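Local coordinates for DNA repair protein RAD7 (Saccharomyces cerevisiae, PDB 5ZB2) that is a component of the global genome repair complex, which promotes nucleotide excision repair of nontranscribing DNA, and binds ELC1, at residues N60-L72 and F81-L95. Residues are numbered along the deposited sequence; the frame is centred on the assembly and turned at random.
With 9FO (3,6,9,12,15,18,21,24,27,30,33,36,39,42,45,48,51,54,57-nonadecaoxanonapentacontane-1,59-diol), chain K.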
loop_
_atom_site.group_PDB
_atom_site.type_symbol
_atom_site.label_atom_id
_atom_site.label_comp_id
_atom_site.label_asym_id
_atom_site.label_seq_id
_atom_site.Cartn_x
_atom_site.Cartn_y
_atom_site.Cartn_z
ATOM N N ASN A 60 -5.031 16.079 -19.468
ATOM C CA ASN A 60 -5.106 14.928 -20.356
ATOM C C ASN A 60 -5.538 13.656 -19.639
ATOM O O ASN A 60 -5.374 12.566 -20.191
ATOM C CB ASN A 60 -3.754 14.702 -21.039
ATOM C CG ASN A 60 -3.413 15.799 -22.026
ATOM O OD1 ASN A 60 -3.859 15.776 -23.171
ATOM N ND2 ASN A 60 -2.619 16.767 -21.588
ATOM N N ARG A 61 -6.087 13.770 -18.427
ATOM C CA ARG A 61 -6.499 12.602 -17.645
ATOM C C ARG A 61 -5.368 11.580 -17.559
ATOM O O ARG A 61 -5.594 10.368 -17.546
ATOM C CB ARG A 61 -7.760 11.963 -18.233
ATOM C CG ARG A 61 -8.981 12.866 -18.212
ATOM C CD ARG A 61 -10.168 12.241 -18.938
ATOM N NE ARG A 61 -10.718 11.072 -18.247
ATOM C CZ ARG A 61 -10.459 9.803 -18.560
ATOM N NH1 ARG A 61 -9.644 9.496 -19.562
ATOM N NH2 ARG A 61 -11.022 8.825 -17.862
ATOM N N ALA A 62 -4.135 12.080 -17.493
ATOM C CA ALA A 62 -2.946 11.239 -17.532
ATOM C C ALA A 62 -2.214 11.195 -16.198
ATOM O O ALA A 62 -1.104 10.658 -16.131
ATOM C CB ALA A 62 -1.996 11.721 -18.630
ATOM N N LEU A 63 -2.793 11.752 -15.140
ATOM C CA LEU A 63 -2.209 11.659 -13.810
ATOM C C LEU A 63 -2.729 10.394 -13.134
ATOM O O LEU A 63 -3.942 10.232 -12.952
ATOM C CB LEU A 63 -2.541 12.899 -12.984
ATOM C CG LEU A 63 -1.755 13.078 -11.684
ATOM C CD1 LEU A 63 -0.259 13.231 -11.942
ATOM C CD2 LEU A 63 -2.278 14.278 -10.908
ATOM N N ASN A 64 -1.813 9.493 -12.786
ATOM C CA ASN A 64 -2.175 8.217 -12.185
ATOM C C ASN A 64 -0.973 7.709 -11.396
ATOM O O ASN A 64 0.048 8.392 -11.277
ATOM C CB ASN A 64 -2.639 7.225 -13.260
ATOM C CG ASN A 64 -1.585 6.974 -14.324
ATOM O OD1 ASN A 64 -0.399 6.838 -14.024
ATOM N ND2 ASN A 64 -2.016 6.916 -15.580
ATOM N N ASP A 65 -1.103 6.500 -10.842
ATOM C CA ASP A 65 -0.031 5.962 -10.005
ATOM C C ASP A 65 1.262 5.789 -10.793
ATOM O O ASP A 65 2.355 5.853 -10.218
ATOM C CB ASP A 65 -0.444 4.624 -9.395
ATOM C CG ASP A 65 -1.478 4.768 -8.290
ATOM O OD1 ASP A 65 -1.813 5.915 -7.914
ATOM O OD2 ASP A 65 -1.946 3.723 -7.784
ATOM N N HIS A 66 1.153 5.561 -12.101
ATOM C CA HIS A 66 2.330 5.365 -12.941
ATOM C C HIS A 66 3.079 6.680 -13.134
ATOM O O HIS A 66 4.262 6.795 -12.790
ATOM C CB HIS A 66 1.890 4.770 -14.284
ATOM C CG HIS A 66 3.009 4.235 -15.123
ATOM N ND1 HIS A 66 3.850 3.232 -14.695
ATOM C CD2 HIS A 66 3.401 4.545 -16.383
ATOM C CE1 HIS A 66 4.725 2.958 -15.648
ATOM N NE2 HIS A 66 4.475 3.742 -16.682
ATOM N N THR A 67 2.396 7.696 -13.667
ATOM C CA THR A 67 3.026 8.990 -13.899
ATOM C C THR A 67 3.311 9.739 -12.606
ATOM O O THR A 67 4.157 10.642 -12.601
ATOM C CB THR A 67 2.142 9.850 -14.805
ATOM O OG1 THR A 67 0.833 9.967 -14.234
ATOM C CG2 THR A 67 2.031 9.229 -16.182
ATOM N N LEU A 68 2.625 9.389 -11.515
ATOM C CA LEU A 68 2.898 10.010 -10.223
ATOM C C LEU A 68 4.375 9.952 -9.867
ATOM O O LEU A 68 4.870 10.805 -9.122
ATOM C CB LEU A 68 2.071 9.321 -9.134
ATOM C CG LEU A 68 2.341 9.746 -7.688
ATOM C CD1 LEU A 68 1.977 11.210 -7.483
ATOM C CD2 LEU A 68 1.575 8.853 -6.724
ATOM N N GLN A 69 5.093 8.952 -10.381
ATOM C CA GLN A 69 6.490 8.766 -10.015
ATOM C C GLN A 69 7.375 9.898 -10.509
ATOM O O GLN A 69 8.490 10.059 -10.000
ATOM C CB GLN A 69 6.988 7.425 -10.560
ATOM C CG GLN A 69 6.297 6.232 -9.920
ATOM C CD GLN A 69 6.746 4.917 -10.508
ATOM O OE1 GLN A 69 7.506 4.172 -9.888
ATOM N NE2 GLN A 69 6.285 4.626 -11.713
ATOM N N LEU A 70 6.904 10.685 -11.481
ATOM C CA LEU A 70 7.642 11.859 -11.935
ATOM C C LEU A 70 7.789 12.909 -10.838
ATOM O O LEU A 70 8.689 13.755 -10.914
ATOM C CB LEU A 70 6.932 12.474 -13.146
ATOM C CG LEU A 70 6.752 11.541 -14.348
ATOM C CD1 LEU A 70 5.663 12.047 -15.287
ATOM C CD2 LEU A 70 8.069 11.384 -15.092
ATOM N N PHE A 71 6.932 12.871 -9.820
ATOM C CA PHE A 71 6.871 13.913 -8.805
ATOM C C PHE A 71 7.442 13.471 -7.463
ATOM O O PHE A 71 7.281 14.187 -6.469
ATOM C CB PHE A 71 5.422 14.370 -8.623
ATOM C CG PHE A 71 4.763 14.815 -9.894
ATOM C CD1 PHE A 71 4.141 13.899 -10.725
ATOM C CD2 PHE A 71 4.763 16.150 -10.259
ATOM C CE1 PHE A 71 3.536 14.307 -11.896
ATOM C CE2 PHE A 71 4.157 16.562 -11.429
ATOM C CZ PHE A 71 3.544 15.642 -12.246
ATOM N N LEU A 72 8.106 12.320 -7.403
ATOM C CA LEU A 72 8.550 11.754 -6.138
ATOM C C LEU A 72 10.009 12.102 -5.856
ATOM O O LEU A 72 10.829 12.232 -6.768
ATOM C CB LEU A 72 8.372 10.233 -6.130
ATOM C CG LEU A 72 6.939 9.708 -6.262
ATOM C CD1 LEU A 72 6.927 8.185 -6.222
ATOM C CD2 LEU A 72 6.031 10.269 -5.178
ATOM N N PHE A 81 -2.454 19.173 -7.792
ATOM C CA PHE A 81 -2.927 18.171 -8.749
ATOM C C PHE A 81 -4.364 18.526 -9.108
ATOM O O PHE A 81 -5.251 18.470 -8.249
ATOM C CB PHE A 81 -2.858 16.754 -8.168
ATOM C CG PHE A 81 -1.479 16.137 -8.161
ATOM C CD1 PHE A 81 -0.442 16.660 -8.918
ATOM C CD2 PHE A 81 -1.238 14.998 -7.405
ATOM C CE1 PHE A 81 0.811 16.066 -8.906
ATOM C CE2 PHE A 81 0.010 14.403 -7.392
ATOM C CZ PHE A 81 1.036 14.938 -8.143
ATOM N N SER A 82 -4.598 18.879 -10.375
ATOM C CA SER A 82 -5.912 19.356 -10.793
ATOM C C SER A 82 -6.919 18.230 -11.007
ATOM O O SER A 82 -8.127 18.484 -10.951
ATOM C CB SER A 82 -5.786 20.181 -12.078
ATOM O OG SER A 82 -5.028 21.357 -11.847
ATOM N N ASP A 83 -6.463 17.001 -11.250
ATOM C CA ASP A 83 -7.384 15.871 -11.405
ATOM C C ASP A 83 -6.668 14.618 -10.908
ATOM O O ASP A 83 -5.854 14.046 -11.637
ATOM C CB ASP A 83 -7.831 15.715 -12.852
ATOM C CG ASP A 83 -8.836 14.583 -13.038
ATOM O OD1 ASP A 83 -8.908 13.687 -12.170
ATOM O OD2 ASP A 83 -9.552 14.585 -14.060
ATOM N N CYS A 84 -6.992 14.199 -9.681
ATOM C CA CYS A 84 -6.418 13.017 -9.049
ATOM C C CYS A 84 -7.298 11.785 -9.182
ATOM O O CYS A 84 -7.047 10.790 -8.495
ATOM C CB CYS A 84 -6.186 13.264 -7.557
ATOM S SG CYS A 84 -5.310 14.748 -7.145
ATOM N N SER A 85 -8.340 11.838 -10.015
ATOM C CA SER A 85 -9.351 10.783 -10.016
ATOM C C SER A 85 -8.729 9.394 -10.107
ATOM O O SER A 85 -9.202 8.453 -9.463
ATOM C CB SER A 85 -10.333 11.003 -11.168
ATOM O OG SER A 85 -11.156 12.123 -10.914
ATOM N N LYS A 86 -7.664 9.247 -10.896
ATOM C CA LYS A 86 -7.067 7.943 -11.153
ATOM C C LYS A 86 -5.983 7.557 -10.150
ATOM O O LYS A 86 -5.441 6.450 -10.246
ATOM C CB LYS A 86 -6.488 7.909 -12.572
ATOM C CG LYS A 86 -7.538 8.071 -13.661
ATOM C CD LYS A 86 -6.922 8.018 -15.051
ATOM C CE LYS A 86 -7.983 8.115 -16.135
ATOM N NZ LYS A 86 -7.404 7.973 -17.500
ATOM N N ILE A 87 -5.652 8.428 -9.199
ATOM C CA ILE A 87 -4.656 8.109 -8.177
ATOM C C ILE A 87 -5.309 7.258 -7.096
ATOM O O ILE A 87 -6.326 7.648 -6.512
ATOM C CB ILE A 87 -4.055 9.394 -7.584
ATOM C CG1 ILE A 87 -3.251 10.142 -8.654
ATOM C CG2 ILE A 87 -3.178 9.083 -6.355
ATOM C CD1 ILE A 87 -2.825 11.543 -8.238
ATOM N N SER A 88 -4.713 6.103 -6.811
ATOM C CA SER A 88 -5.279 5.180 -5.839
ATOM C C SER A 88 -4.896 5.593 -4.422
ATOM O O SER A 88 -4.085 6.496 -4.203
ATOM C CB SER A 88 -4.799 3.754 -6.102
ATOM O OG SER A 88 -3.457 3.596 -5.677
ATOM N N PHE A 89 -5.485 4.903 -3.442
ATOM C CA PHE A 89 -5.142 5.180 -2.051
ATOM C C PHE A 89 -3.670 4.904 -1.783
ATOM O O PHE A 89 -3.051 5.590 -0.961
ATOM C CB PHE A 89 -6.030 4.364 -1.108
ATOM C CG PHE A 89 -5.685 2.902 -1.049
ATOM C CD1 PHE A 89 -6.069 2.042 -2.062
ATOM C CD2 PHE A 89 -4.995 2.385 0.037
ATOM C CE1 PHE A 89 -5.759 0.694 -2.003
ATOM C CE2 PHE A 89 -4.681 1.037 0.101
ATOM C CZ PHE A 89 -5.064 0.192 -0.922
ATOM N N ASP A 90 -3.087 3.919 -2.475
ATOM C CA ASP A 90 -1.656 3.669 -2.338
ATOM C C ASP A 90 -0.840 4.785 -2.978
ATOM O O ASP A 90 0.236 5.138 -2.481
ATOM C CB ASP A 90 -1.289 2.316 -2.957
ATOM C CG ASP A 90 -1.565 1.148 -2.025
ATOM O OD1 ASP A 90 -1.655 1.364 -0.797
ATOM O OD2 ASP A 90 -1.675 0.005 -2.520
ATOM N N GLY A 91 -1.327 5.348 -4.084
ATOM C CA GLY A 91 -0.655 6.496 -4.673
ATOM C C GLY A 91 -0.511 7.645 -3.695
ATOM O O GLY A 91 0.558 8.250 -3.577
ATOM N N TYR A 92 -1.588 7.956 -2.968
ATOM C CA TYR A 92 -1.532 9.034 -1.987
ATOM C C TYR A 92 -0.557 8.705 -0.866
ATOM O O TYR A 92 0.172 9.585 -0.387
ATOM C CB TYR A 92 -2.926 9.297 -1.423
ATOM C CG TYR A 92 -3.909 9.849 -2.430
ATOM C CD1 TYR A 92 -3.766 11.137 -2.935
ATOM C CD2 TYR A 92 -4.988 9.093 -2.865
ATOM C CE1 TYR A 92 -4.661 11.650 -3.853
ATOM C CE2 TYR A 92 -5.891 9.600 -3.783
ATOM C CZ TYR A 92 -5.723 10.878 -4.270
ATOM O OH TYR A 92 -6.616 11.385 -5.181
ATOM N N LYS A 93 -0.531 7.444 -0.430
ATOM C CA LYS A 93 0.398 7.041 0.621
ATOM C C LYS A 93 1.845 7.174 0.157
ATOM O O LYS A 93 2.707 7.629 0.915
ATOM C CB LYS A 93 0.095 5.606 1.059
ATOM C CG LYS A 93 -1.228 5.457 1.810
ATOM C CD LYS A 93 -1.856 4.071 1.632
ATOM C CE LYS A 93 -1.013 2.968 2.263
ATOM N NZ LYS A 93 -1.634 1.621 2.092
ATOM N N THR A 94 2.131 6.790 -1.090
ATOM C CA THR A 94 3.504 6.864 -1.582
ATOM C C THR A 94 3.953 8.314 -1.724
ATOM O O THR A 94 5.086 8.661 -1.366
ATOM C CB THR A 94 3.634 6.128 -2.920
ATOM O OG1 THR A 94 3.183 4.775 -2.777
ATOM C CG2 THR A 94 5.081 6.122 -3.398
ATOM N N LEU A 95 3.074 9.176 -2.240
ATOM C CA LEU A 95 3.383 10.599 -2.326
ATOM C C LEU A 95 3.797 11.148 -0.965
ATOM O O LEU A 95 4.822 11.827 -0.838
ATOM C CB LEU A 95 2.170 11.357 -2.871
ATOM C CG LEU A 95 2.286 12.883 -2.935
ATOM C CD1 LEU A 95 3.320 13.294 -3.975
ATOM C CD2 LEU A 95 0.933 13.510 -3.227
HETATM O OAA 9FO K . 6.702 -0.039 9.747
HETATM C CAB 9FO K . 7.246 0.430 8.545
HETATM C CAC 9FO K . 8.046 -0.687 7.875
HETATM O OAD 9FO K . 8.939 -0.148 6.943
HETATM C CAE 9FO K . 8.360 0.267 5.742
HETATM C CAF 9FO K . 9.338 1.178 4.999
HETATM O OAG 9FO K . 8.625 2.081 4.205
HETATM C CAH 9FO K . 8.093 3.167 4.908
HETATM C CAI 9FO K . 6.696 3.451 4.372
HETATM O OAJ 9FO K . 5.798 2.604 5.027
HETATM C CAK 9FO K . 4.776 2.102 4.216
HETATM C CAL 9FO K . 4.096 0.938 4.930
HETATM O OAM 9FO K . 3.909 -0.119 4.032
HETATM C CAN 9FO K . 4.097 -1.383 4.597
HETATM C CAO 9FO K . 5.587 -1.671 4.694
HETATM O OAP 9FO K . 5.895 -2.815 3.950
HETATM C CAQ 9FO K . 7.266 -3.035 3.801
HETATM C CAR 9FO K . 7.800 -2.117 2.710
HETATM O OAS 9FO K . 9.062 -2.544 2.293
HETATM C CAT 9FO K . 9.925 -1.500 1.940
HETATM C CAU 9FO K . 9.405 -0.737 0.721
HETATM O OAV 9FO K . 9.263 0.614 1.050
HETATM C CAW 9FO K . 8.644 1.383 0.059
HETATM C CAX 9FO K . 8.459 2.811 0.571
HETATM O OAY 9FO K . 7.142 3.006 1.003
HETATM C CAZ 9FO K . 6.206 3.192 -0.022
HETATM C CBA 9FO K . 4.883 3.658 0.581
HETATM O OBB 9FO K . 3.841 2.808 0.200
HETATM C CBC 9FO K . 3.539 1.779 1.100
HETATM C CBD 9FO K . 2.244 1.111 0.652
HETATM O OBE 9FO K . 2.532 0.187 -0.353
HETATM C CBF 9FO K . 1.631 0.238 -1.417
HETATM C CBG 9FO K . 1.968 -0.861 -2.418
HETATM O OBH 9FO K . 3.288 -1.288 -2.205
HETATM C CBI 9FO K . 3.922 -1.822 -3.335
HETATM C CBJ 9FO K . 5.437 -1.714 -3.179
HETATM O OBK 9FO K . 5.990 -1.320 -4.407
HETATM C CBL 9FO K . 6.992 -0.343 -4.328
HETATM C CBM 9FO K . 7.083 0.386 -5.665
HETATM O OBN 9FO K . 7.896 1.515 -5.529
HETATM C CBO 9FO K . 7.211 2.699 -5.232
HETATM C CBP 9FO K . 6.607 3.302 -6.501
HETATM O OBQ 9FO K . 5.481 4.045 -6.128
HETATM C CBR 9FO K . 4.481 4.190 -7.096
HETATM C CBS 9FO K . 3.170 4.418 -6.351
HETATM O OBT 9FO K . 2.182 3.599 -6.907
HETATM C CBU 9FO K . 1.210 3.164 -5.999
HETATM C CBV 9FO K . 0.543 1.915 -6.560
HETATM O OBW 9FO K . 1.299 0.801 -6.184
HETATM C CBX 9FO K . 0.812 -0.413 -6.682
HETATM C CBY 9FO K . 1.892 -1.486 -6.564
HETATM O OBZ 9FO K . 3.124 -0.982 -6.997
HETATM C CCA 9FO K . 3.765 -1.795 -7.942
HETATM C CCB 9FO K . 5.224 -1.367 -8.073
HETATM O OCC 9FO K . 5.402 -0.364 -9.034
HETATM C CCD 9FO K . 4.774 0.862 -8.788
HETATM C CCE 9FO K . 3.434 0.852 -9.520
HETATM O OCF 9FO K . 3.275 2.008 -10.292
HETATM C CCG 9FO K . 1.953 2.260 -10.683
HETATM C CCH 9FO K . 1.298 1.002 -11.256
HETATM O OCI 9FO K . 0.228 1.361 -12.085
HETATM O O HOH W 1 -6.163 11.392 -12.151
HETATM O O HOH W 2 -3.389 4.798 -10.908
#
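At the N-terminal edge of the leucine-rich-repeat solenoid of Rad7, Asp65 meets the start of helix 89-98 with both carboxylate oxygens. Asp65 OD2 takes the hydroxyl OG of Ser88 on its syn lone pair at 2.6 Å, while Asp65 OD1 receives Ser88 N at 3.1 Å, also from the syn side but 27° out of the carboxylate plane. Ser88 is the N-cap of that helix: its OG accepts in turn from Gly91 N (3.2 Å) and, weakly, from Asp90 N, so Asp65 acts as a second shell that fixes the capping hydroxyl. Asp65 OD1 lies 3.5 Å from Gly91 CA, on the side where any side chain at that position would point, so the glycine makes room for the carboxylate. With an alanine in place of Asp65, Ser88 N would probably be left without its acceptor and the capping hydroxyl would be freer to turn. Asp65 OD2 also touches CBV of the bound polyethylene glycol (3.3 Å).

Deeper in, apolar side chains close the end of the LRR core, where Phe81 finishes strand 78-81, the first of the stacked parallel strands. Leu63, with CG anti to its own N (chi1 -167°), sends CD2 over one face of the Phe81 ring, 3.4 Å from Phe81 CG, a CH-pi contact. The far edge of that ring points into the face of Phe71 in a T-shaped pair, planes at 77°, with Leu68 CD1 beside the same edge; Phe71 also packs on Ala54 and Leu57 of helix 50-59. Leu68 spreads its other methyl, CD2, over Gly91 O, and Leu72 reaches Thr94 and Leu95 one turn further on.

Toward solvent, exposed Lys86 runs out extended and gives NZ to Arg61 O at 3.0 Å, in the carbonyl plane. One water ties Leu63 O and Asp83 O to Lys86 N; another joins Asp65 N to Lys86 O.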